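Local coordinates for osmolarity sensor protein EnvZ (PDB 5XGA) that probably senses changes in external osmolarity as a membrane-bound histidine kinase, here represented by its periplasmic domain with the detergent CHAPS bound, at residues Val21-Thr26 against Leu37-Ala42; Val89-Asn94 against Pro98-Lys103. All blocks are in the same frame, centred on the assembly; numbering follows the deposited sequence.

Contact 1 (Val21-Thr26 against Leu37-Ala42); sequences VRMLMT and LVVPPA. With CPS (3-[(3-cholamidopropyl)dimethylammonio]-1-propanesulfonate), chain B.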
loop_
_atom_site.group_PDB
_atom_site.type_symbol
_atom_site.label_atom_id
_atom_site.label_comp_id
_atom_site.label_asym_id
_atom_site.label_seq_id
_atom_site.Cartn_x
_atom_site.Cartn_y
_atom_site.Cartn_z
ATOM N N VAL A 21 4.852 0.777 2.944
ATOM C CA VAL A 21 4.102 -0.161 3.773
ATOM C C VAL A 21 5.036 -1.158 4.462
ATOM O O VAL A 21 4.792 -1.575 5.597
ATOM C CB VAL A 21 3.063 -0.916 2.967
ATOM C CG1 VAL A 21 2.509 -2.079 3.787
ATOM C CG2 VAL A 21 1.951 0.043 2.567
ATOM N N ARG A 22 6.108 -1.525 3.776
ATOM C CA ARG A 22 7.096 -2.425 4.362
ATOM C C ARG A 22 7.662 -1.800 5.645
ATOM O O ARG A 22 7.842 -2.472 6.660
ATOM C CB ARG A 22 8.206 -2.714 3.352
ATOM C CG ARG A 22 9.134 -3.825 3.775
ATOM C CD ARG A 22 10.213 -4.051 2.745
ATOM N NE ARG A 22 11.347 -4.747 3.346
ATOM C CZ ARG A 22 12.575 -4.741 2.841
ATOM N NH1 ARG A 22 12.828 -4.082 1.718
ATOM N NH2 ARG A 22 13.550 -5.393 3.464
ATOM N N MET A 23 7.903 -0.493 5.602
ATOM C CA MET A 23 8.388 0.233 6.770
ATOM C C MET A 23 7.305 0.391 7.835
ATOM O O MET A 23 7.600 0.333 9.025
ATOM C CB MET A 23 8.928 1.611 6.356
ATOM C CG MET A 23 10.389 1.626 5.910
ATOM S SD MET A 23 10.894 3.266 5.297
ATOM C CE MET A 23 10.046 3.291 3.725
ATOM N N LEU A 24 6.052 0.587 7.416
ATOM C CA LEU A 24 4.944 0.628 8.362
ATOM C C LEU A 24 4.933 -0.613 9.205
ATOM O O LEU A 24 4.573 -0.589 10.384
ATOM C CB LEU A 24 3.607 0.724 7.648
ATOM C CG LEU A 24 3.093 2.113 7.372
ATOM C CD1 LEU A 24 1.723 1.947 6.758
ATOM C CD2 LEU A 24 3.062 2.897 8.694
ATOM N N MET A 25 5.323 -1.708 8.566
ATOM C CA MET A 25 5.116 -3.037 9.110
ATOM C C MET A 25 6.104 -3.448 10.178
ATOM O O MET A 25 5.892 -4.453 10.852
ATOM C CB MET A 25 5.156 -4.060 7.976
ATOM C CG MET A 25 3.852 -4.156 7.229
ATOM S SD MET A 25 3.887 -5.432 5.953
ATOM C CE MET A 25 5.614 -5.423 5.538
ATOM N N THR A 26 7.185 -2.695 10.349
ATOM C CA THR A 26 8.230 -3.175 11.241
ATOM C C THR A 26 9.040 -2.041 11.866
ATOM O O THR A 26 9.041 -0.917 11.373
ATOM C CB THR A 26 9.179 -4.129 10.468
ATOM O OG1 THR A 26 10.111 -4.744 11.371
ATOM C CG2 THR A 26 9.942 -3.360 9.390
ATOM N N LEU A 37 18.143 -2.603 9.729
ATOM C CA LEU A 37 18.072 -1.150 9.704
ATOM C C LEU A 37 16.897 -0.687 10.553
ATOM O O LEU A 37 15.753 -1.053 10.281
ATOM C CB LEU A 37 17.919 -0.639 8.260
ATOM C CG LEU A 37 18.878 -1.223 7.220
ATOM C CD1 LEU A 37 18.506 -0.777 5.814
ATOM C CD2 LEU A 37 20.301 -0.819 7.531
ATOM N N VAL A 38 17.167 0.123 11.568
ATOM C CA VAL A 38 16.101 0.586 12.437
ATOM C C VAL A 38 15.173 1.555 11.686
ATOM O O VAL A 38 15.613 2.351 10.855
ATOM C CB VAL A 38 16.663 1.261 13.700
ATOM C CG1 VAL A 38 17.734 0.370 14.334
ATOM C CG2 VAL A 38 17.235 2.630 13.376
ATOM N N VAL A 39 13.883 1.454 11.977
ATOM C CA VAL A 39 12.867 2.330 11.411
ATOM C C VAL A 39 12.327 3.181 12.551
ATOM O O VAL A 39 11.621 2.678 13.418
ATOM C CB VAL A 39 11.717 1.524 10.753
ATOM C CG1 VAL A 39 10.633 2.455 10.213
ATOM C CG2 VAL A 39 12.252 0.612 9.645
ATOM N N PRO A 40 12.675 4.471 12.572
ATOM C CA PRO A 40 12.171 5.307 13.671
ATOM C C PRO A 40 10.638 5.349 13.690
ATOM O O PRO A 40 10.019 5.449 12.627
ATOM C CB PRO A 40 12.757 6.690 13.363
ATOM C CG PRO A 40 14.012 6.399 12.528
ATOM C CD PRO A 40 13.616 5.190 11.692
ATOM N N PRO A 41 10.028 5.250 14.881
ATOM C CA PRO A 41 8.559 5.322 14.978
ATOM C C PRO A 41 7.995 6.556 14.278
ATOM O O PRO A 41 6.983 6.474 13.588
ATOM C CB PRO A 41 8.304 5.399 16.486
ATOM C CG PRO A 41 9.518 4.787 17.107
ATOM C CD PRO A 41 10.672 5.083 16.194
ATOM N N ALA A 42 8.659 7.696 14.451
ATOM C CA ALA A 42 8.198 8.937 13.826
ATOM C C ALA A 42 7.993 8.785 12.319
ATOM O O ALA A 42 7.052 9.347 11.760
ATOM C CB ALA A 42 9.182 10.066 14.110
HETATM C C1 CPS B . -0.271 -2.833 6.916
HETATM C C2 CPS B . -1.010 -2.317 8.128
HETATM C C3 CPS B . 0.989 -2.890 9.601
HETATM C C4 CPS B . 1.474 -3.510 10.890
HETATM C C5 CPS B . 0.748 -2.958 12.072
HETATM C C6 CPS B . -0.727 -3.138 11.833
HETATM C C7 CPS B . -1.408 -2.781 13.120
HETATM C C8 CPS B . -0.418 -3.307 14.135
HETATM C C9 CPS B . 0.842 -3.724 13.375
HETATM C C10 CPS B . 1.191 -1.509 12.236
HETATM C C11 CPS B . -0.666 -0.853 8.259
HETATM C C12 CPS B . -0.646 -4.262 6.575
HETATM C C13 CPS B . -2.127 -4.345 6.303
HETATM C C14 CPS B . -2.868 -3.945 7.568
HETATM C C15 CPS B . -2.515 -2.528 7.947
HETATM C C16 CPS B . -3.330 -2.092 9.154
HETATM C C17 CPS B . -2.783 -2.638 10.471
HETATM C C18 CPS B . -1.259 -2.435 10.598
HETATM C C19 CPS B . -0.518 -2.990 9.405
HETATM C C20 CPS B . 2.109 -3.578 14.245
HETATM C C21 CPS B . 3.445 -3.739 13.512
HETATM C C22 CPS B . 2.061 -4.496 15.462
HETATM C C23 CPS B . 3.089 -4.252 16.554
HETATM C C24 CPS B . 2.529 -4.695 17.901
HETATM C C25 CPS B . 1.700 -4.040 20.128
HETATM C C26 CPS B . 1.361 -2.797 20.974
HETATM C C27 CPS B . 0.694 -3.094 22.330
HETATM C C28 CPS B . 1.985 -1.597 23.664
HETATM C C29 CPS B . 0.091 -0.769 22.494
HETATM C C30 CPS B . -0.323 -2.231 24.318
HETATM N N1 CPS B . 2.246 -3.744 18.794
HETATM N N2 CPS B . 0.623 -1.922 23.226
HETATM O O1 CPS B . 2.354 -5.875 18.176
HETATM O O2 CPS B . -2.441 -5.659 5.843
HETATM O O3 CPS B . -3.190 -3.995 10.647
HETATM O O4 CPS B . 1.214 -4.887 10.824
#

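Contact 2 (Val89-Asn94 against Pro98-Lys103); sequences VRVEVN and PVVWLK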
loop_
_atom_site.group_PDB
_atom_site.type_symbol
_atom_site.label_atom_id
_atom_site.label_comp_id
_atom_site.label_asym_id
_atom_site.label_seq_id
_atom_site.Cartn_x
_atom_site.Cartn_y
_atom_site.Cartn_z
ATOM N N VAL A 89 -3.594 -6.989 -4.364
ATOM C CA VAL A 89 -3.742 -5.596 -4.754
ATOM C C VAL A 89 -4.852 -5.498 -5.789
ATOM O O VAL A 89 -4.811 -6.164 -6.822
ATOM C CB VAL A 89 -2.438 -5.009 -5.339
ATOM C CG1 VAL A 89 -2.699 -3.645 -5.981
ATOM C CG2 VAL A 89 -1.327 -4.932 -4.252
ATOM N N ARG A 90 -5.846 -4.668 -5.505
ATOM C CA ARG A 90 -6.894 -4.384 -6.480
ATOM C C ARG A 90 -6.899 -2.898 -6.779
ATOM O O ARG A 90 -6.564 -2.086 -5.905
ATOM C CB ARG A 90 -8.258 -4.836 -5.959
ATOM C CG ARG A 90 -8.355 -6.326 -5.714
ATOM C CD ARG A 90 -9.795 -6.772 -5.540
ATOM N NE ARG A 90 -9.835 -8.062 -4.865
ATOM C CZ ARG A 90 -10.884 -8.522 -4.197
ATOM N NH1 ARG A 90 -11.990 -7.791 -4.126
ATOM N NH2 ARG A 90 -10.824 -9.703 -3.597
ATOM N N VAL A 91 -7.257 -2.521 -8.004
ATOM C CA VAL A 91 -7.251 -1.100 -8.343
ATOM C C VAL A 91 -8.586 -0.650 -8.900
ATOM O O VAL A 91 -9.131 -1.243 -9.843
ATOM C CB VAL A 91 -6.159 -0.735 -9.359
ATOM C CG1 VAL A 91 -6.174 0.784 -9.616
ATOM C CG2 VAL A 91 -4.780 -1.180 -8.856
ATOM N N GLU A 92 -9.091 0.409 -8.287
ATOM C CA GLU A 92 -10.325 1.058 -8.691
ATOM C C GLU A 92 -9.924 2.200 -9.594
ATOM O O GLU A 92 -9.431 3.238 -9.131
ATOM C CB GLU A 92 -11.098 1.522 -7.451
ATOM C CG GLU A 92 -12.218 2.492 -7.664
ATOM C CD GLU A 92 -12.839 2.901 -6.344
ATOM O OE1 GLU A 92 -13.843 3.634 -6.351
ATOM O OE2 GLU A 92 -12.312 2.483 -5.288
ATOM N N VAL A 93 -10.066 1.978 -10.895
ATOM C CA VAL A 93 -9.628 2.961 -11.875
ATOM C C VAL A 93 -10.771 3.917 -12.161
ATOM O O VAL A 93 -10.654 4.820 -12.988
ATOM C CB VAL A 93 -9.132 2.296 -13.167
ATOM C CG1 VAL A 93 -7.752 1.679 -12.937
ATOM C CG2 VAL A 93 -10.128 1.245 -13.644
ATOM N N ASN A 94 -11.876 3.707 -11.453
ATOM C CA ASN A 94 -12.928 4.708 -11.372
ATOM C C ASN A 94 -12.390 5.902 -10.594
ATOM O O ASN A 94 -11.306 5.825 -10.004
ATOM C CB ASN A 94 -14.193 4.148 -10.700
ATOM C CG ASN A 94 -14.099 2.653 -10.398
ATOM O OD1 ASN A 94 -13.274 1.931 -10.970
ATOM N ND2 ASN A 94 -14.957 2.182 -9.498
ATOM N N PRO A 98 -6.607 6.768 -9.806
ATOM C CA PRO A 98 -6.741 5.411 -9.273
ATOM C C PRO A 98 -6.794 5.372 -7.743
ATOM O O PRO A 98 -6.230 6.246 -7.072
ATOM C CB PRO A 98 -5.475 4.700 -9.781
ATOM C CG PRO A 98 -4.918 5.568 -10.841
ATOM C CD PRO A 98 -5.319 6.963 -10.490
ATOM N N VAL A 99 -7.485 4.366 -7.216
ATOM C CA VAL A 99 -7.483 4.074 -5.796
ATOM C C VAL A 99 -7.012 2.635 -5.609
ATOM O O VAL A 99 -7.585 1.710 -6.190
ATOM C CB VAL A 99 -8.871 4.281 -5.181
ATOM C CG1 VAL A 99 -8.876 3.889 -3.704
ATOM C CG2 VAL A 99 -9.297 5.725 -5.342
ATOM N N VAL A 100 -5.950 2.442 -4.832
ATOM C CA VAL A 100 -5.427 1.099 -4.599
ATOM C C VAL A 100 -6.080 0.498 -3.364
ATOM O O VAL A 100 -6.241 1.169 -2.335
ATOM C CB VAL A 100 -3.890 1.097 -4.427
ATOM C CG1 VAL A 100 -3.400 -0.282 -3.937
ATOM C CG2 VAL A 100 -3.213 1.493 -5.735
ATOM N N TRP A 101 -6.504 -0.752 -3.496
ATOM C CA TRP A 101 -7.059 -1.515 -2.392
ATOM C C TRP A 101 -6.104 -2.675 -2.123
ATOM O O TRP A 101 -5.767 -3.414 -3.040
ATOM C CB TRP A 101 -8.464 -2.026 -2.725
ATOM C CG TRP A 101 -9.495 -0.938 -2.782
ATOM C CD1 TRP A 101 -9.830 -0.170 -3.864
ATOM C CD2 TRP A 101 -10.327 -0.499 -1.703
ATOM N NE1 TRP A 101 -10.814 0.728 -3.519
ATOM C CE2 TRP A 101 -11.140 0.539 -2.196
ATOM C CE3 TRP A 101 -10.462 -0.888 -0.364
ATOM C CZ2 TRP A 101 -12.076 1.194 -1.397
ATOM C CZ3 TRP A 101 -11.390 -0.240 0.428
ATOM C CH2 TRP A 101 -12.186 0.794 -0.089
ATOM N N LEU A 102 -5.674 -2.805 -0.871
ATOM C CA LEU A 102 -4.608 -3.719 -0.486
ATOM C C LEU A 102 -5.054 -4.565 0.699
ATOM O O LEU A 102 -5.594 -4.036 1.672
ATOM C CB LEU A 102 -3.335 -2.928 -0.128
ATOM C CG LEU A 102 -2.204 -3.671 0.570
ATOM C CD1 LEU A 102 -1.518 -4.642 -0.387
ATOM C CD2 LEU A 102 -1.197 -2.711 1.163
ATOM N N LYS A 103 -4.848 -5.878 0.602
ATOM C CA LYS A 103 -5.049 -6.774 1.726
ATOM C C LYS A 103 -3.817 -7.670 1.852
ATOM O O LYS A 103 -3.264 -8.105 0.840
ATOM C CB LYS A 103 -6.330 -7.610 1.544
ATOM C CG LYS A 103 -6.603 -8.557 2.709
ATOM C CD LYS A 103 -7.981 -9.201 2.634
ATOM C CE LYS A 103 -9.048 -8.321 3.299
ATOM N NZ LYS A 103 -10.339 -9.063 3.431
#

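Contact 1 (Val21-Thr26 against Leu37-Ala42)
V39 meets the end of helix 10-24 through its isopropyl group, which points at T26 and M23 and makes every close approach of this small interface. The apolar part is slight. CG2 of V39 comes to 4.3 Å from CG of M23; beyond CG the extended methionine chain leads away from V39, and the sulfur stays outside the contact.

The remaining approaches are van der Waals contacts to backbone oxygens. CB of V39 lies 3.7 Å from O of T26, and its methyl CG1 is 3.9 Å from the same oxygen. With CG1 anti to the backbone N (chi1 178°) and CG2 anti to the carbonyl carbon, the two methyls are spread so that both reach T26 O. No hydrogen bond joins the two segments, and they bury only 130 Å² between them.

The motif is a helix followed by a β hairpin, strands 28-30 and 36-38, whose second strand leads into helix 41-51 with P40 as N-cap residue. Backbone bonding of V39 with D27 and of L37 with L29 shows how the hairpin returns the chain to the helix end, and OG1 of T26 is hydrogen-bonded to O of K28. M23 and L24 both rest on I47 of helix 41-51.

Ligand contacts fall to other residues of 21-26. CG of M25 is 3.9 Å from C3 of the CHAPS steroid, while CD1 of L24 stands 4.0 Å from the steroid methyl C11; L24 O also accepts a hydrogen bond from NH1 of R44, another pocket residue.

Contact 2 (Val89-Asn94 against Pro98-Lys103)
W101 and E92 meet on one face of a two-stranded antiparallel ribbon, where the indole NE1 donates to OE2 of E92 at 2.9 Å with an N-H...O angle of 169°. The oxygen sits at the ring edge, close to its plane, and the carboxylate is turned only 17° from the indole, so the two flat groups are nearly coplanar. E92 reaches this edge with CG anti to its backbone N (chi1 166°) and the rest of its chain extended. V99 lies beneath the carboxylate, its CB 3.9 Å from OE2.

The backbone fixes this diagonal pairing. R90 with W101 and E92 with V99 are hydrogen-bonded pairs; R90 N reaches W101 O at 2.8 Å and W101 N returns to R90 O, while E92 N to V99 O measures 2.9 Å. A phenylalanine in place of W101 would probably leave OE2 of E92 without its indole donor and the carboxylate freer to turn.

The other face is apolar, formed by the non-hydrogen-bonded pairs V89 with L102 and V91 with V100. CG2 of V89 packs on CD1 of L102 at 3.9 Å, and its CG1 meets CG1 of V100 at 4.0 Å; CG1 of V91 lies beside the P98 ring, 4.0 Å from CB.

These strands, 87-92 and 99-104, form a β hairpin within an antiparallel sheet, flanked by strands 70-71 and 110-115. Y56 of strand 54-57 stacks edge-to-face with W101. On the valine-rich face, V89 and L102 touch M79 of helix 73-83, while V100 packs against F13 and L17 of helix 10-24.

Overall arrangement
Helix 10-24 links the two contacts: its C-terminal end takes part in contact 1, while its earlier residues L10, F13 and L17 lie against the apolar face of contact 2. The contact centres are 23 Å apart, on opposite sides of the chain's centre, although their nearest atoms come within about 4 Å without touching. Along the sequence, contact 1 closes before contact 2 opens. CHAPS lies close to both: L24 and M25 of contact 1 belong to its pocket, and the side chain of L102 in contact 2 is about 5 Å away. In contact 1, the side chain of V39 is about 9 Å from another bound CHAPS.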